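Local structure of nucleoprotein (Human coronavirus NL63, 5N4K) at residues Asp60-Trp72 with Pro83-Lys97. The protein probably packages the viral RNA genome into a helical ribonucleocapsid, this chain being its N-terminal, RNA-binding domain. Residues are numbered along the deposited sequence; the frame is centred on the assembly and turned at random.
Sequences DEQIGYWNVQERW and PPKVHFYYLGTGPHK. With SO4 (sulfate ion), chain F; SO4 (sulfate ion), chain D.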
loop_
_atom_site.group_PDB
_atom_site.type_symbol
_atom_site.label_atom_id
_atom_site.label_comp_id
_atom_site.label_asym_id
_atom_site.label_seq_id
_atom_site.Cartn_x
_atom_site.Cartn_y
_atom_site.Cartn_z
ATOM N N ASP A 60 -24.508 0.519 -9.147
ATOM C CA ASP A 60 -23.410 0.809 -10.001
ATOM C C ASP A 60 -22.075 0.930 -9.261
ATOM O O ASP A 60 -21.007 0.933 -9.877
ATOM C CB ASP A 60 -23.706 1.929 -11.010
ATOM C CG ASP A 60 -24.042 3.225 -10.411
ATOM O OD1 ASP A 60 -23.543 3.518 -9.334
ATOM O OD2 ASP A 60 -24.821 4.024 -11.038
ATOM N N GLU A 61 -22.099 0.934 -7.937
ATOM C CA GLU A 61 -20.915 1.107 -7.095
ATOM C C GLU A 61 -20.366 -0.197 -6.562
ATOM O O GLU A 61 -19.436 -0.161 -5.746
ATOM C CB GLU A 61 -21.190 2.083 -5.965
ATOM C CG GLU A 61 -21.441 3.483 -6.435
ATOM C CD GLU A 61 -21.829 4.467 -5.315
ATOM O OE1 GLU A 61 -22.758 4.077 -4.535
ATOM O OE2 GLU A 61 -21.224 5.602 -5.263
ATOM N N GLN A 62 -20.855 -1.354 -6.974
ATOM C CA GLN A 62 -20.411 -2.643 -6.415
ATOM C C GLN A 62 -19.188 -3.125 -7.208
ATOM O O GLN A 62 -19.184 -4.055 -7.980
ATOM C CB GLN A 62 -21.485 -3.700 -6.425
ATOM C CG GLN A 62 -22.814 -3.307 -5.725
ATOM C CD GLN A 62 -22.574 -2.748 -4.346
ATOM O OE1 GLN A 62 -22.057 -3.489 -3.510
ATOM N NE2 GLN A 62 -22.888 -1.556 -4.127
ATOM N N ILE A 63 -18.075 -2.401 -6.976
ATOM C CA ILE A 63 -16.867 -2.539 -7.788
ATOM C C ILE A 63 -15.675 -1.972 -6.960
ATOM O O ILE A 63 -15.829 -0.955 -6.281
ATOM C CB ILE A 63 -17.059 -1.790 -9.137
ATOM C CG1 ILE A 63 -15.809 -1.932 -9.999
ATOM C CG2 ILE A 63 -17.483 -0.347 -8.937
ATOM C CD1 ILE A 63 -16.141 -1.612 -11.468
ATOM N N GLY A 64 -14.514 -2.605 -7.102
ATOM C CA GLY A 64 -13.349 -2.089 -6.422
ATOM C C GLY A 64 -12.238 -3.069 -6.520
ATOM O O GLY A 64 -12.058 -3.782 -7.501
ATOM N N TYR A 65 -11.408 -3.070 -5.455
ATOM C CA TYR A 65 -10.225 -3.935 -5.444
ATOM C C TYR A 65 -9.894 -4.450 -4.047
ATOM O O TYR A 65 -10.257 -3.813 -3.052
ATOM C CB TYR A 65 -8.930 -3.208 -6.049
ATOM C CG TYR A 65 -8.586 -1.919 -5.300
ATOM C CD1 TYR A 65 -9.208 -0.713 -5.564
ATOM C CD2 TYR A 65 -7.641 -1.928 -4.267
ATOM C CE1 TYR A 65 -8.881 0.472 -4.877
ATOM C CE2 TYR A 65 -7.318 -0.785 -3.596
ATOM C CZ TYR A 65 -7.939 0.391 -3.874
ATOM O OH TYR A 65 -7.658 1.503 -3.109
ATOM N N TRP A 66 -9.196 -5.577 -4.055
ATOM C CA TRP A 66 -8.531 -6.134 -2.856
ATOM C C TRP A 66 -7.056 -5.823 -2.948
ATOM O O TRP A 66 -6.439 -6.103 -3.927
ATOM C CB TRP A 66 -8.798 -7.603 -2.743
ATOM C CG TRP A 66 -10.201 -7.983 -2.472
ATOM C CD1 TRP A 66 -11.182 -8.218 -3.402
ATOM C CD2 TRP A 66 -10.842 -8.145 -1.195
ATOM N NE1 TRP A 66 -12.336 -8.533 -2.811
ATOM C CE2 TRP A 66 -12.182 -8.482 -1.448
ATOM C CE3 TRP A 66 -10.420 -7.987 0.107
ATOM C CZ2 TRP A 66 -13.087 -8.716 -0.405
ATOM C CZ3 TRP A 66 -11.321 -8.201 1.165
ATOM C CH2 TRP A 66 -12.617 -8.542 0.895
ATOM N N ASN A 67 -6.523 -5.225 -1.898
ATOM C CA ASN A 67 -5.105 -4.813 -1.839
ATOM C C ASN A 67 -4.344 -5.835 -0.940
ATOM O O ASN A 67 -4.728 -6.022 0.217
ATOM C CB ASN A 67 -4.990 -3.411 -1.222
ATOM C CG ASN A 67 -3.703 -2.760 -1.521
ATOM O OD1 ASN A 67 -3.193 -2.886 -2.607
ATOM N ND2 ASN A 67 -3.197 -2.044 -0.538
ATOM N N VAL A 68 -3.352 -6.435 -1.490
ATOM C CA VAL A 68 -2.549 -7.419 -0.758
ATOM C C VAL A 68 -1.596 -6.778 0.203
ATOM O O VAL A 68 -0.852 -5.855 -0.185
ATOM C CB VAL A 68 -1.850 -8.328 -1.761
ATOM C CG1 VAL A 68 -0.882 -9.322 -1.083
ATOM C CG2 VAL A 68 -2.756 -9.065 -2.702
ATOM N N GLN A 69 -1.578 -7.315 1.411
ATOM C CA GLN A 69 -0.624 -6.980 2.503
ATOM C C GLN A 69 0.267 -8.242 2.713
ATOM O O GLN A 69 -0.253 -9.270 3.162
ATOM C CB GLN A 69 -1.452 -6.681 3.760
ATOM C CG GLN A 69 -0.663 -6.338 5.062
ATOM C CD GLN A 69 -1.387 -6.491 6.363
ATOM O OE1 GLN A 69 -2.624 -6.535 6.459
ATOM N NE2 GLN A 69 -0.601 -6.527 7.444
ATOM N N GLU A 70 1.534 -8.157 2.390
ATOM C CA GLU A 70 2.497 -9.254 2.684
ATOM C C GLU A 70 2.760 -9.191 4.187
ATOM O O GLU A 70 2.818 -8.117 4.767
ATOM C CB GLU A 70 3.749 -8.990 1.842
ATOM C CG GLU A 70 4.734 -10.097 1.786
ATOM C CD GLU A 70 5.884 -9.850 0.809
ATOM O OE1 GLU A 70 5.867 -8.863 -0.001
ATOM O OE2 GLU A 70 6.843 -10.647 0.870
ATOM N N ARG A 71 2.897 -10.365 4.838
ATOM C CA ARG A 71 2.985 -10.491 6.289
ATOM C C ARG A 71 4.151 -11.474 6.660
ATOM O O ARG A 71 4.316 -12.472 6.009
ATOM C CB ARG A 71 1.672 -11.046 6.863
ATOM C CG ARG A 71 0.579 -10.012 6.666
ATOM C CD ARG A 71 -0.723 -10.609 7.102
ATOM N NE ARG A 71 -0.771 -11.010 8.542
ATOM C CZ ARG A 71 -1.020 -12.209 9.062
ATOM N NH1 ARG A 71 -1.183 -13.335 8.432
ATOM N NH2 ARG A 71 -1.081 -12.286 10.392
ATOM N N TRP A 72 5.028 -11.052 7.547
ATOM C CA TRP A 72 6.135 -11.933 7.992
ATOM C C TRP A 72 6.578 -11.433 9.290
ATOM O O TRP A 72 6.707 -10.214 9.452
ATOM C CB TRP A 72 7.298 -11.965 7.009
ATOM C CG TRP A 72 8.004 -10.628 6.717
ATOM C CD1 TRP A 72 7.741 -9.766 5.669
ATOM C CD2 TRP A 72 9.093 -10.026 7.469
ATOM N NE1 TRP A 72 8.583 -8.668 5.753
ATOM C CE2 TRP A 72 9.402 -8.795 6.845
ATOM C CE3 TRP A 72 9.803 -10.392 8.630
ATOM C CZ2 TRP A 72 10.425 -7.946 7.315
ATOM C CZ3 TRP A 72 10.809 -9.543 9.098
ATOM C CH2 TRP A 72 11.102 -8.328 8.445
ATOM N N PRO A 83 0.535 -16.071 5.883
ATOM C CA PRO A 83 -0.424 -15.859 4.837
ATOM C C PRO A 83 -0.693 -14.366 4.699
ATOM O O PRO A 83 -0.813 -13.616 5.640
ATOM C CB PRO A 83 -1.660 -16.561 5.331
ATOM C CG PRO A 83 -1.076 -17.692 6.144
ATOM C CD PRO A 83 0.024 -17.064 6.885
ATOM N N PRO A 84 -0.782 -13.946 3.425
ATOM C CA PRO A 84 -1.085 -12.526 3.229
ATOM C C PRO A 84 -2.500 -12.188 3.607
ATOM O O PRO A 84 -3.372 -13.056 3.623
ATOM C CB PRO A 84 -0.836 -12.293 1.735
ATOM C CG PRO A 84 -0.845 -13.585 1.132
ATOM C CD PRO A 84 -0.472 -14.620 2.160
ATOM N N LYS A 85 -2.744 -10.928 3.926
ATOM C CA LYS A 85 -4.067 -10.418 4.085
ATOM C C LYS A 85 -4.434 -9.572 2.851
ATOM O O LYS A 85 -3.582 -9.088 2.135
ATOM C CB LYS A 85 -4.230 -9.583 5.344
ATOM C CG LYS A 85 -4.318 -10.443 6.617
ATOM C CD LYS A 85 -4.322 -9.560 7.856
ATOM C CE LYS A 85 -4.295 -10.492 9.042
ATOM N NZ LYS A 85 -4.127 -9.734 10.323
ATOM N N VAL A 86 -5.731 -9.501 2.591
ATOM C CA VAL A 86 -6.258 -8.602 1.565
ATOM C C VAL A 86 -7.329 -7.715 2.159
ATOM O O VAL A 86 -8.190 -8.180 2.927
ATOM C CB VAL A 86 -6.780 -9.379 0.322
ATOM C CG1 VAL A 86 -5.639 -9.987 -0.465
ATOM C CG2 VAL A 86 -7.815 -10.457 0.684
ATOM N N HIS A 87 -7.323 -6.440 1.779
ATOM C CA HIS A 87 -8.337 -5.485 2.254
ATOM C C HIS A 87 -9.083 -4.891 1.066
ATOM O O HIS A 87 -8.449 -4.535 0.049
ATOM C CB HIS A 87 -7.654 -4.338 3.024
ATOM C CG HIS A 87 -6.851 -4.747 4.210
ATOM N ND1 HIS A 87 -7.339 -4.613 5.470
ATOM C CD2 HIS A 87 -5.626 -5.228 4.289
ATOM C CE1 HIS A 87 -6.451 -5.084 6.319
ATOM N NE2 HIS A 87 -5.389 -5.446 5.644
ATOM N N PHE A 88 -10.405 -4.747 1.205
ATOM C CA PHE A 88 -11.216 -4.307 0.078
ATOM C C PHE A 88 -11.431 -2.813 0.134
ATOM O O PHE A 88 -11.735 -2.222 1.205
ATOM C CB PHE A 88 -12.613 -4.961 0.160
ATOM C CG PHE A 88 -13.535 -4.406 -0.898
ATOM C CD1 PHE A 88 -13.455 -4.904 -2.187
ATOM C CD2 PHE A 88 -14.410 -3.393 -0.624
ATOM C CE1 PHE A 88 -14.230 -4.368 -3.205
ATOM C CE2 PHE A 88 -15.195 -2.830 -1.631
ATOM C CZ PHE A 88 -15.077 -3.318 -2.904
ATOM N N TYR A 89 -11.389 -2.187 -1.028
ATOM C CA TYR A 89 -11.698 -0.785 -1.202
ATOM C C TYR A 89 -12.521 -0.618 -2.467
ATOM O O TYR A 89 -12.263 -1.197 -3.494
ATOM C CB TYR A 89 -10.404 0.023 -1.349
ATOM C CG TYR A 89 -9.492 -0.078 -0.164
ATOM C CD1 TYR A 89 -8.526 -1.067 -0.099
ATOM C CD2 TYR A 89 -9.601 0.858 0.867
ATOM C CE1 TYR A 89 -7.676 -1.162 1.032
ATOM C CE2 TYR A 89 -8.771 0.720 1.953
ATOM C CZ TYR A 89 -7.897 -0.253 1.985
ATOM O OH TYR A 89 -6.989 -0.360 3.119
ATOM N N TYR A 90 -13.535 0.249 -2.387
ATOM C CA TYR A 90 -14.336 0.605 -3.558
ATOM C C TYR A 90 -13.490 1.336 -4.578
ATOM O O TYR A 90 -12.576 2.080 -4.235
ATOM C CB TYR A 90 -15.555 1.450 -3.088
ATOM C CG TYR A 90 -16.537 0.633 -2.225
ATOM C CD1 TYR A 90 -17.509 -0.159 -2.841
ATOM C CD2 TYR A 90 -16.543 0.705 -0.861
ATOM C CE1 TYR A 90 -18.378 -0.946 -2.100
ATOM C CE2 TYR A 90 -17.372 -0.036 -0.089
ATOM C CZ TYR A 90 -18.276 -0.862 -0.722
ATOM O OH TYR A 90 -19.130 -1.646 0.053
ATOM N N LEU A 91 -13.900 1.233 -5.809
ATOM C CA LEU A 91 -13.222 1.917 -6.902
ATOM C C LEU A 91 -13.177 3.425 -6.630
ATOM O O LEU A 91 -14.156 4.037 -6.275
ATOM C CB LEU A 91 -13.937 1.618 -8.247
ATOM C CG LEU A 91 -13.263 2.202 -9.488
ATOM C CD1 LEU A 91 -11.910 1.642 -9.763
ATOM C CD2 LEU A 91 -14.190 1.846 -10.659
ATOM N N GLY A 92 -11.980 4.009 -6.804
ATOM C CA GLY A 92 -11.780 5.437 -6.531
ATOM C C GLY A 92 -11.660 5.805 -5.110
ATOM O O GLY A 92 -11.712 7.020 -4.786
ATOM N N THR A 93 -11.393 4.818 -4.240
ATOM C CA THR A 93 -11.139 5.026 -2.825
ATOM C C THR A 93 -9.919 4.229 -2.444
ATOM O O THR A 93 -9.412 3.483 -3.239
ATOM C CB THR A 93 -12.335 4.637 -1.964
ATOM O OG1 THR A 93 -12.370 3.193 -1.809
ATOM C CG2 THR A 93 -13.701 5.132 -2.573
ATOM N N GLY A 94 -9.488 4.418 -1.190
ATOM C CA GLY A 94 -8.381 3.603 -0.633
ATOM C C GLY A 94 -7.013 4.046 -1.082
ATOM O O GLY A 94 -6.846 5.132 -1.656
ATOM N N PRO A 95 -6.010 3.229 -0.784
ATOM C CA PRO A 95 -4.593 3.545 -1.130
ATOM C C PRO A 95 -4.375 3.668 -2.573
ATOM O O PRO A 95 -3.394 4.311 -3.001
ATOM C CB PRO A 95 -3.831 2.400 -0.494
ATOM C CG PRO A 95 -4.802 1.258 -0.392
ATOM C CD PRO A 95 -6.110 1.915 -0.113
ATOM N N HIS A 96 -5.200 3.045 -3.440
ATOM C CA HIS A 96 -5.108 3.097 -4.908
ATOM C C HIS A 96 -6.306 3.804 -5.496
ATOM O O HIS A 96 -6.801 3.413 -6.559
ATOM C CB HIS A 96 -4.931 1.704 -5.504
ATOM C CG HIS A 96 -3.732 0.987 -5.003
ATOM N ND1 HIS A 96 -2.448 1.425 -5.275
ATOM C CD2 HIS A 96 -3.586 -0.101 -4.216
ATOM C CE1 HIS A 96 -1.584 0.595 -4.703
ATOM N NE2 HIS A 96 -2.241 -0.344 -4.086
ATOM N N LYS A 97 -6.683 4.942 -4.883
ATOM C CA LYS A 97 -7.822 5.706 -5.360
ATOM C C LYS A 97 -7.632 6.265 -6.757
ATOM O O LYS A 97 -8.627 6.542 -7.415
ATOM C CB LYS A 97 -8.225 6.854 -4.401
ATOM C CG LYS A 97 -7.267 8.039 -4.384
ATOM C CD LYS A 97 -7.712 9.108 -3.385
ATOM C CE LYS A 97 -8.981 9.839 -3.820
ATOM N NZ LYS A 97 -9.342 11.091 -3.061
HETATM S S SO4 F . -0.953 -8.207 10.904
HETATM O O1 SO4 F . 0.158 -9.171 10.774
HETATM O O2 SO4 F . -1.968 -8.365 9.850
HETATM O O3 SO4 F . -0.330 -6.920 10.590
HETATM O O4 SO4 F . -1.688 -8.273 12.199
HETATM S S SO4 D . -0.781 -15.574 12.973
HETATM O O1 SO4 D . -0.377 -16.580 11.983
HETATM O O2 SO4 D . -2.227 -15.797 13.177
HETATM O O3 SO4 D . -0.502 -14.199 12.458
HETATM O O4 SO4 D . -0.021 -15.673 14.238
HETATM O O HOH W 1 -21.141 -2.989 -0.923
HETATM O O HOH W 2 -4.424 -2.041 2.182
#
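Strands 63-73 and 80-90 form the long beta hairpin of the coronavirus nucleocapsid N-terminal domain, along which Y65 pairs with Y89, N67 with H87 and Q69 with K85 as antiparallel hydrogen-bonded pairs. Between them, the non-hydrogen-bonded pairs W66-F88 and V68-V86 put their side chains together on the other face. There the flat indole suits its place: F88 CB packs 3.5 Å from the centroid of the W66 six-membered ring, almost on its normal, V86 CG2 touches CE3, and the F88 ring edge turns toward the five-membered ring. The buried NE1 is bonded to L51 O. Glycine at G64 lets the strands close to 4.0 Å (G64 CA to Y90 CA), its CA against Y89 O and the F88 ring.

On the opposite face, Y65 takes the cramped chi1 of 58°, which sends its ring across Y89 CB to the loop after the second strand. Its hydroxyl donates to T93 O in the carbonyl plane (OH to O, 2.6 Å) and accepts from H96 N, holding that loop against the five-stranded antiparallel core of the domain. H96 and Y65 form an offset edge-to-face pair, the H96 edge turned toward the Y65 face, and P95 CD lies over the centre of the Y89 ring.

Toward the hairpin's turn this face becomes polar. H87 NE2 gives a nearly straight bond to Q69 OE1 (3.1 Å), in the imidazole plane, which leaves Q69 NE2 directed at a sulfate. K85 NZ reaches the same ion (2.6 Å to O2), as does R71 NE (3.0 Å to O1). R71 NH1 bonds P83 O at 2.8 Å in the guanidinium plane, helping fix its rotation, while K85 CE packs over one face and NH2 binds a second sulfate. Both ions probably come from the crystallisation liquor, yet the patch is consistent with contacts to RNA phosphates.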